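Local coordinates for benzoylformate Decarboxylase (Polynucleobacter necessarius, PDB 4K9Q) that catalyses the thiamine diphosphate- and magnesium-dependent decarboxylation of benzoylformate, releasing carbon dioxide and forming benzaldehyde, at the interface of chains A and B and the interface of chains A and C. Coordinates in Å, arbitrary orientation; residue numbers count along the deposited sequence, not the author numbering. Chains: chain A/B/C, Benzoylformate Decarboxylase.

Contact 1: the interface of chains A and B. Residues chain A 46, 433-437, 487, 491; chain B 45-46, 433-437, 491.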
# COMPACT_ATOMS: atom_id res chain seq x y z
N GLN A 46 -12.29 23.94 -7.51
CA GLN A 46 -11.78 23.05 -6.47
C GLN A 46 -11.88 21.62 -6.99
O GLN A 46 -12.77 21.31 -7.79
CB GLN A 46 -12.56 23.23 -5.16
CG GLN A 46 -11.79 22.83 -3.90
CD GLN A 46 -12.12 21.42 -3.43
OE1 GLN A 46 -12.88 20.70 -4.07
NE2 GLN A 46 -11.56 21.04 -2.28
N GLN A 433 -23.30 22.76 0.49
CA GLN A 433 -22.04 23.40 0.90
C GLN A 433 -20.77 22.67 0.49
O GLN A 433 -19.73 23.30 0.31
CB GLN A 433 -22.00 23.58 2.42
CG GLN A 433 -23.25 24.22 3.01
CD GLN A 433 -23.54 25.57 2.38
OE1 GLN A 433 -22.63 26.39 2.22
NE2 GLN A 433 -24.79 25.80 2.00
N TYR A 434 -20.81 21.35 0.38
CA TYR A 434 -19.56 20.60 0.24
C TYR A 434 -18.78 20.98 -1.01
O TYR A 434 -17.56 21.16 -0.95
CB TYR A 434 -19.79 19.08 0.27
CG TYR A 434 -20.20 18.59 1.65
CD1 TYR A 434 -21.52 18.69 2.09
CD2 TYR A 434 -19.27 18.01 2.51
CE1 TYR A 434 -21.89 18.25 3.34
CE2 TYR A 434 -19.63 17.57 3.77
CZ TYR A 434 -20.94 17.69 4.18
OH TYR A 434 -21.35 17.27 5.42
N SER A 435 -19.49 21.14 -2.12
CA SER A 435 -18.86 21.46 -3.40
C SER A 435 -19.55 22.64 -4.05
O SER A 435 -19.77 22.67 -5.25
CB SER A 435 -18.89 20.25 -4.33
OG SER A 435 -18.12 19.19 -3.79
N VAL A 436 -19.90 23.62 -3.22
CA VAL A 436 -20.62 24.80 -3.65
C VAL A 436 -19.93 25.50 -4.84
O VAL A 436 -20.58 26.10 -5.69
CB VAL A 436 -20.84 25.77 -2.46
CG1 VAL A 436 -19.54 26.39 -1.99
CG2 VAL A 436 -21.86 26.83 -2.80
N GLN A 437 -18.60 25.37 -4.91
CA GLN A 437 -17.83 26.05 -5.96
C GLN A 437 -18.21 25.57 -7.36
O GLN A 437 -17.97 26.28 -8.35
CB GLN A 437 -16.32 25.87 -5.75
CG GLN A 437 -15.83 26.28 -4.37
CD GLN A 437 -15.72 25.10 -3.44
OE1 GLN A 437 -16.52 24.17 -3.52
NE2 GLN A 437 -14.74 25.13 -2.54
N GLN A 487 -24.85 32.70 -1.92
CA GLN A 487 -23.93 31.71 -2.50
C GLN A 487 -24.10 31.61 -4.02
O GLN A 487 -23.12 31.55 -4.75
CB GLN A 487 -24.10 30.33 -1.84
CG GLN A 487 -23.66 30.32 -0.39
CD GLN A 487 -23.84 28.96 0.29
OE1 GLN A 487 -24.70 28.16 -0.07
NE2 GLN A 487 -23.01 28.71 1.30
N TYR A 491 -21.25 33.15 -7.31
CA TYR A 491 -20.69 32.47 -8.48
C TYR A 491 -21.38 32.84 -9.78
O TYR A 491 -21.11 32.26 -10.83
CB TYR A 491 -20.71 30.95 -8.27
CG TYR A 491 -19.78 30.54 -7.16
CD1 TYR A 491 -18.41 30.74 -7.28
CD2 TYR A 491 -20.27 29.99 -5.99
CE1 TYR A 491 -17.55 30.38 -6.28
CE2 TYR A 491 -19.40 29.63 -4.97
CZ TYR A 491 -18.05 29.83 -5.12
OH TYR A 491 -17.18 29.47 -4.12
N LEU B 45 -18.07 22.90 7.58
CA LEU B 45 -19.02 22.44 6.57
C LEU B 45 -18.44 21.49 5.54
O LEU B 45 -19.20 20.87 4.79
CB LEU B 45 -19.62 23.64 5.81
CG LEU B 45 -20.43 24.64 6.64
CD1 LEU B 45 -20.77 25.83 5.74
CD2 LEU B 45 -21.69 23.99 7.19
N GLN B 46 -17.11 21.40 5.46
CA GLN B 46 -16.47 20.50 4.50
C GLN B 46 -15.14 20.05 5.11
O GLN B 46 -14.54 20.78 5.89
CB GLN B 46 -16.27 21.20 3.15
CG GLN B 46 -16.16 20.26 1.95
CD GLN B 46 -14.72 19.96 1.55
OE1 GLN B 46 -13.78 20.41 2.21
NE2 GLN B 46 -14.55 19.22 0.46
N GLN B 433 -11.21 30.44 -2.90
CA GLN B 433 -12.29 29.53 -3.29
C GLN B 433 -12.16 28.10 -2.79
O GLN B 433 -13.17 27.42 -2.61
CB GLN B 433 -12.41 29.48 -4.82
CG GLN B 433 -12.46 30.84 -5.50
CD GLN B 433 -13.60 31.68 -4.97
OE1 GLN B 433 -14.72 31.20 -4.82
NE2 GLN B 433 -13.31 32.95 -4.66
N TYR B 434 -10.94 27.62 -2.60
CA TYR B 434 -10.78 26.18 -2.35
C TYR B 434 -11.50 25.70 -1.10
O TYR B 434 -12.15 24.66 -1.12
CB TYR B 434 -9.29 25.77 -2.30
CG TYR B 434 -8.62 25.86 -3.66
CD1 TYR B 434 -8.16 27.07 -4.16
CD2 TYR B 434 -8.45 24.72 -4.45
CE1 TYR B 434 -7.56 27.15 -5.40
CE2 TYR B 434 -7.84 24.79 -5.69
CZ TYR B 434 -7.40 26.01 -6.16
OH TYR B 434 -6.80 26.12 -7.39
N SER B 435 -11.40 26.48 -0.03
CA SER B 435 -12.00 26.11 1.24
C SER B 435 -12.82 27.27 1.79
O SER B 435 -12.81 27.55 2.98
CB SER B 435 -10.92 25.71 2.25
OG SER B 435 -10.25 24.55 1.81
N VAL B 436 -13.54 27.93 0.88
CA VAL B 436 -14.34 29.10 1.21
C VAL B 436 -15.30 28.82 2.38
O VAL B 436 -15.62 29.72 3.17
CB VAL B 436 -15.08 29.62 -0.05
CG1 VAL B 436 -16.16 28.65 -0.50
CG2 VAL B 436 -15.64 31.00 0.18
N GLN B 437 -15.74 27.56 2.51
CA GLN B 437 -16.71 27.21 3.55
C GLN B 437 -16.18 27.45 4.96
O GLN B 437 -16.96 27.58 5.91
CB GLN B 437 -17.16 25.74 3.42
CG GLN B 437 -17.68 25.38 2.03
CD GLN B 437 -16.60 24.74 1.18
OE1 GLN B 437 -15.43 25.09 1.30
NE2 GLN B 437 -16.99 23.79 0.33
N TYR B 491 -21.85 33.29 4.31
CA TYR B 491 -21.50 32.58 5.54
C TYR B 491 -21.61 33.44 6.78
O TYR B 491 -21.23 33.02 7.88
CB TYR B 491 -20.10 31.97 5.42
CG TYR B 491 -20.06 30.88 4.38
CD1 TYR B 491 -20.80 29.72 4.55
CD2 TYR B 491 -19.31 31.03 3.23
CE1 TYR B 491 -20.79 28.73 3.60
CE2 TYR B 491 -19.29 30.03 2.27
CZ TYR B 491 -20.03 28.88 2.47
OH TYR B 491 -20.02 27.88 1.52
O HOH W 1 -11.99 18.49 -0.84
O HOH W 2 -14.63 22.56 -1.02
O HOH W 3 -9.73 22.66 -0.38
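Helix 429-434 and the loop after it, through A:Gln437, meet the same segment of chain B across a two-fold axis, flanked by the loop before helix 47-61 of the partner and by A:Gln487, A:Tyr491 and B:Tyr491. B:Gln437 bends at chi2 (96°) and presents its amide in plane to the backbone carbonyl of A:Gln433 in the last turn of the helix, NE2 to O 2.8 Å, nearly straight at 171°. The twin bond runs back from A:Gln437, and the two amides cross almost perpendicularly. Water 2 lies on this axis, 3.0 Å from NE2 of A:Gln437 and likewise from B:Gln437, and also bonds the carbonyls of A:Tyr434 and B:Tyr434, a little farther away. Farther out, the phenol OH of B:Tyr491 meets OE1 of A:Gln433 tip to tip at 3.1 Å, almost along the C=O axis. A:Gln487 fixes that amide by paired bonds, its NE2 using a lone pair of the same OE1. The backbone O of B:Leu45 sits over one face of the A:Tyr434 ring, nearest CE2 at 3.5 Å. Because the helix starts at the magnesium ligand A:Asp429 in the family's GDG motif, this patch joins the cofactor-binding segments of both subunits and should steady the paired active sites.

Contact 2: the interface of chains A and C. Residues chain A 114, 116-117, 120, 126; chain C 114, 116-117, 120, 126.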
# COMPACT_ATOMS: atom_id res chain seq x y z
N GLU A 114 5.38 9.20 -3.43
CA GLU A 114 4.71 7.90 -3.60
C GLU A 114 3.35 8.09 -4.26
O GLU A 114 2.33 7.58 -3.77
CB GLU A 114 4.54 7.17 -2.26
CG GLU A 114 5.81 6.65 -1.66
CD GLU A 114 5.64 5.31 -0.94
OE1 GLU A 114 4.53 4.99 -0.44
OE2 GLU A 114 6.64 4.55 -0.87
N ILE A 116 1.73 6.81 -6.67
CA ILE A 116 0.85 5.71 -7.05
C ILE A 116 0.05 5.18 -5.87
O ILE A 116 -1.00 4.55 -6.05
CB ILE A 116 1.60 4.54 -7.72
CG1 ILE A 116 2.57 3.87 -6.74
CG2 ILE A 116 2.32 5.02 -8.98
CD1 ILE A 116 3.20 2.57 -7.25
N ASN A 117 0.52 5.43 -4.65
CA ASN A 117 -0.19 4.94 -3.48
C ASN A 117 -1.26 5.87 -2.93
O ASN A 117 -2.16 5.42 -2.23
CB ASN A 117 0.79 4.53 -2.38
CG ASN A 117 1.51 3.25 -2.72
OD1 ASN A 117 0.98 2.42 -3.46
ND2 ASN A 117 2.73 3.07 -2.20
N LYS A 120 -5.02 4.94 -3.92
CA LYS A 120 -5.46 3.63 -3.42
C LYS A 120 -6.28 3.82 -2.13
O LYS A 120 -5.93 4.65 -1.28
CB LYS A 120 -4.24 2.73 -3.13
CG LYS A 120 -3.42 2.34 -4.37
CD LYS A 120 -2.24 1.47 -3.96
CE LYS A 120 -1.38 1.08 -5.16
NZ LYS A 120 -1.98 -0.04 -5.94
N SER A 126 -2.92 2.60 -10.85
CA SER A 126 -2.24 3.86 -10.60
C SER A 126 -0.78 3.71 -11.03
O SER A 126 -0.13 2.70 -10.75
CB SER A 126 -2.35 4.27 -9.13
OG SER A 126 -1.79 3.27 -8.30
N GLU C 114 4.68 -3.26 -9.72
CA GLU C 114 4.49 -2.42 -8.54
C GLU C 114 5.55 -2.74 -7.51
O GLU C 114 5.27 -2.97 -6.34
CB GLU C 114 3.08 -2.57 -7.94
CG GLU C 114 1.99 -1.86 -8.72
CD GLU C 114 0.94 -1.20 -7.82
OE1 GLU C 114 0.07 -0.47 -8.35
OE2 GLU C 114 0.97 -1.41 -6.59
N ILE C 116 7.71 -1.23 -5.68
CA ILE C 116 7.91 -0.51 -4.43
C ILE C 116 6.98 -0.99 -3.33
O ILE C 116 7.26 -0.79 -2.14
CB ILE C 116 7.79 1.03 -4.59
CG1 ILE C 116 6.36 1.44 -5.00
CG2 ILE C 116 8.83 1.54 -5.58
CD1 ILE C 116 6.12 2.97 -4.92
N ASN C 117 5.89 -1.66 -3.70
CA ASN C 117 4.93 -2.11 -2.71
C ASN C 117 5.16 -3.52 -2.21
O ASN C 117 4.67 -3.89 -1.15
CB ASN C 117 3.50 -1.93 -3.22
CG ASN C 117 3.08 -0.48 -3.25
OD1 ASN C 117 3.54 0.31 -2.42
ND2 ASN C 117 2.22 -0.11 -4.19
N LYS C 120 6.93 -3.76 1.32
CA LYS C 120 6.21 -3.16 2.43
C LYS C 120 5.45 -4.27 3.17
O LYS C 120 4.95 -5.20 2.53
CB LYS C 120 5.22 -2.10 1.93
CG LYS C 120 5.87 -0.92 1.19
CD LYS C 120 4.82 0.07 0.71
CE LYS C 120 5.44 1.27 -0.00
NZ LYS C 120 5.79 2.37 0.94
N SER C 126 11.28 2.37 -0.05
CA SER C 126 11.32 1.52 -1.23
C SER C 126 11.12 2.41 -2.44
O SER C 126 10.26 3.30 -2.45
CB SER C 126 10.27 0.42 -1.17
OG SER C 126 8.97 0.96 -1.08
O HOH W 4 8.52 5.27 -2.72
O HOH W 5 -2.22 -0.09 -9.51
O HOH W 6 8.82 4.09 0.80
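The 3-10 helix 115-117 of chain A faces its counterpart in chain C, with the loops carrying A:Glu114, A:Lys120, C:Glu114 and C:Lys120 and strand 126-127 on either side. This two-fold patch belongs to a thiamine diphosphate enzyme of the benzoylformate decarboxylase type, a family in which tetramers are commonly built from pairs of dimers. At the axis A:Asn117 and C:Asn117 meet tip to tip as a cyclic amide pair, their planes 27° apart. ND2 of C:Asn117 reaches OD1 of A:Asn117 at 2.9 Å on a lone pair, and the reciprocal bond has the same length. The remaining N-H of each amide turns back to its own chain: ND2 of A:Asn117 bonds OE1 of A:Glu114 at 3.2 Å, approaching that oxygen from above the carboxylate plane. An alanine here, in place of A:Asn117, removes the amide and with it both bonds of the cyclic pair, and would probably leave the A:Glu114 carboxylate less firmly placed for C:Lys120. That carboxylate also receives C:Lys120 tip to tip, NZ to OE2 at 3.0 Å on the syn lone pair, in a salt bridge; bending at chi4 (-89°) brings the ammonium there. Water 6 links OE2 of A:Glu114 to the backbone N of C:Ser126. Beside the amides, A:Ile116 and C:Ile116 touch methyl to methyl, CD1 to CD1 at 3.8 Å. CG1 takes the crowded position between backbone N and carbonyl carbon (chi1 66° in A:Ile116), while OG of A:Ser126 donates to the backbone O of A:Ile116 at 2.7 Å.

Contact 3: the interface of chains A and B. Residues chain A 73, 76-77, 79-80, 118; chain B 76-77, 79-80, 83, 118, 122.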
# COMPACT_ATOMS: atom_id res chain seq x y z
N ALA A 73 -1.53 17.77 -3.94
CA ALA A 73 -2.45 18.73 -3.33
C ALA A 73 -3.83 18.63 -3.97
O ALA A 73 -4.85 18.56 -3.29
CB ALA A 73 -1.93 20.16 -3.47
N GLY A 76 -5.38 15.14 -3.51
CA GLY A 76 -5.92 15.06 -2.16
C GLY A 76 -7.31 15.67 -2.05
O GLY A 76 -8.23 15.04 -1.52
N ASN A 77 -7.48 16.89 -2.55
CA ASN A 77 -8.79 17.54 -2.51
C ASN A 77 -9.86 16.74 -3.24
O ASN A 77 -11.06 16.87 -2.96
CB ASN A 77 -8.72 18.95 -3.10
CG ASN A 77 -8.11 19.96 -2.15
OD1 ASN A 77 -7.89 19.66 -0.97
ND2 ASN A 77 -7.85 21.17 -2.64
N MET A 79 -10.11 13.31 -3.42
CA MET A 79 -10.22 11.89 -3.07
C MET A 79 -11.63 11.39 -2.72
O MET A 79 -11.96 10.21 -2.95
CB MET A 79 -9.21 11.49 -1.98
CG MET A 79 -7.80 11.30 -2.48
SD MET A 79 -7.65 10.05 -3.78
CE MET A 79 -8.48 8.63 -3.06
N GLY A 80 -12.46 12.27 -2.15
CA GLY A 80 -13.83 11.89 -1.82
C GLY A 80 -14.63 11.64 -3.09
O GLY A 80 -15.34 10.64 -3.23
N MET A 118 -1.17 7.15 -3.27
CA MET A 118 -2.15 8.10 -2.75
C MET A 118 -3.63 7.77 -3.07
O MET A 118 -4.46 7.77 -2.17
CB MET A 118 -1.81 9.53 -3.17
CG MET A 118 -2.64 10.56 -2.40
SD MET A 118 -2.13 12.24 -2.66
CE MET A 118 -3.26 13.08 -1.52
N GLY B 76 -11.75 11.27 2.31
CA GLY B 76 -11.40 11.65 0.95
C GLY B 76 -11.38 13.16 0.75
O GLY B 76 -10.41 13.70 0.22
N ASN B 77 -12.45 13.84 1.16
CA ASN B 77 -12.51 15.29 1.02
C ASN B 77 -11.37 15.99 1.76
O ASN B 77 -10.99 17.12 1.42
CB ASN B 77 -13.85 15.83 1.53
CG ASN B 77 -14.98 15.63 0.54
OD1 ASN B 77 -14.74 15.24 -0.61
ND2 ASN B 77 -16.20 15.91 0.96
N MET B 79 -8.15 14.84 2.15
CA MET B 79 -6.79 14.33 1.89
C MET B 79 -5.75 15.40 1.51
O MET B 79 -4.55 15.23 1.80
CB MET B 79 -6.79 13.19 0.86
CG MET B 79 -7.22 11.85 1.43
SD MET B 79 -6.19 11.29 2.81
CE MET B 79 -4.53 11.43 2.15
N GLY B 80 -6.18 16.47 0.85
CA GLY B 80 -5.27 17.55 0.49
C GLY B 80 -4.76 18.26 1.74
O GLY B 80 -3.57 18.50 1.91
N LEU B 83 -2.36 15.90 3.68
CA LEU B 83 -1.01 16.01 3.12
C LEU B 83 -0.32 17.23 3.74
O LEU B 83 0.82 17.16 4.19
CB LEU B 83 -1.09 16.14 1.59
CG LEU B 83 0.17 16.24 0.72
CD1 LEU B 83 -0.15 15.93 -0.73
CD2 LEU B 83 0.79 17.63 0.83
N MET B 118 -6.17 4.18 2.76
CA MET B 118 -6.62 5.43 2.14
C MET B 118 -5.73 6.66 2.42
O MET B 118 -5.36 7.36 1.49
CB MET B 118 -8.08 5.72 2.48
CG MET B 118 -8.64 6.85 1.62
SD MET B 118 -10.40 7.08 1.79
CE MET B 118 -10.66 8.37 0.55
N TRP B 122 0.29 9.75 3.72
CA TRP B 122 0.30 11.03 4.43
C TRP B 122 -0.06 10.97 5.91
O TRP B 122 -0.56 11.95 6.47
CB TRP B 122 -0.57 12.03 3.68
CG TRP B 122 -0.07 12.24 2.28
CD1 TRP B 122 -0.66 11.84 1.12
CD2 TRP B 122 1.16 12.88 1.90
NE1 TRP B 122 0.11 12.21 0.04
CE2 TRP B 122 1.23 12.84 0.50
CE3 TRP B 122 2.19 13.49 2.62
CZ2 TRP B 122 2.30 13.40 -0.21
CZ3 TRP B 122 3.26 14.03 1.92
CH2 TRP B 122 3.30 13.99 0.52
O HOH W 7 -3.96 6.11 -0.28
O HOH W 8 -13.13 15.05 -2.81
O HOH W 9 -8.47 18.25 1.30
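Helices 71-77 and 79-88 of chain A pack against the same two helices of chain B around the two-fold axis, with the loop residues A:Met118, B:Met118 and B:Trp122 alongside. The helices belong to the N-terminal pyrimidine-binding domain typical of thiamine diphosphate enzymes. Glycines allow the backbones to come very close: CA of A:Gly76 lies 3.7 Å from CA of B:Gly80, and the reciprocal pair matches it. The carbonyl oxygens of A:Gly76 and B:Gly76 face each other at 3.1 Å, an unfavourable meeting of two acceptors that the surrounding packing presumably offsets. A:Met79 and B:Met79 run side by side, pointing the same way; CB of A:Met79 touches O of B:Gly76, and bends at chi2 (-58°) and chi3 keep the chain folded beside its twin. Polar links pass through water: water 9 joins the amide OD1 of A:Asn77, at 2.7 Å, to the backbone O of B:Asn77, and water 8 does the same in reverse. Water 7 bridges the carbonyls of A:Met118 and B:Met118, lying 2.6 Å from O of A:Met118. The extended A:Met118, CG anti to the backbone N (chi1 -168°), crosses B:Trp122 at about a right angle. Its sulfur SD receives a weak hydrogen bond from the indole NE1 at 3.5 Å, and methyl CE lies near CD1. Within chain B, CG of B:Leu83 lies 3.5 Å above the centre of the B:Trp122 ring and is likely to limit its tilt.

Contacts 1 and 3 belong to one two-fold A-B interface, with their C-alpha centres about 17 Å apart, whereas contact 2 joins chain A to chain C through a different two-fold axis. The C-alpha centre of contact 2 lies about 16 Å from that of contact 3 and about 32 Å from that of contact 1, so contact 3 sits between the cofactor-proximal patch and the A-C seam. Contacts 2 and 3 use neighbouring residues: A:Met118 directly follows A:Asn117 of the 3-10 helix 115-117. This short stretch thus serves both interfaces and could couple the A-B dimer to its neighbour in the four-subunit assembly.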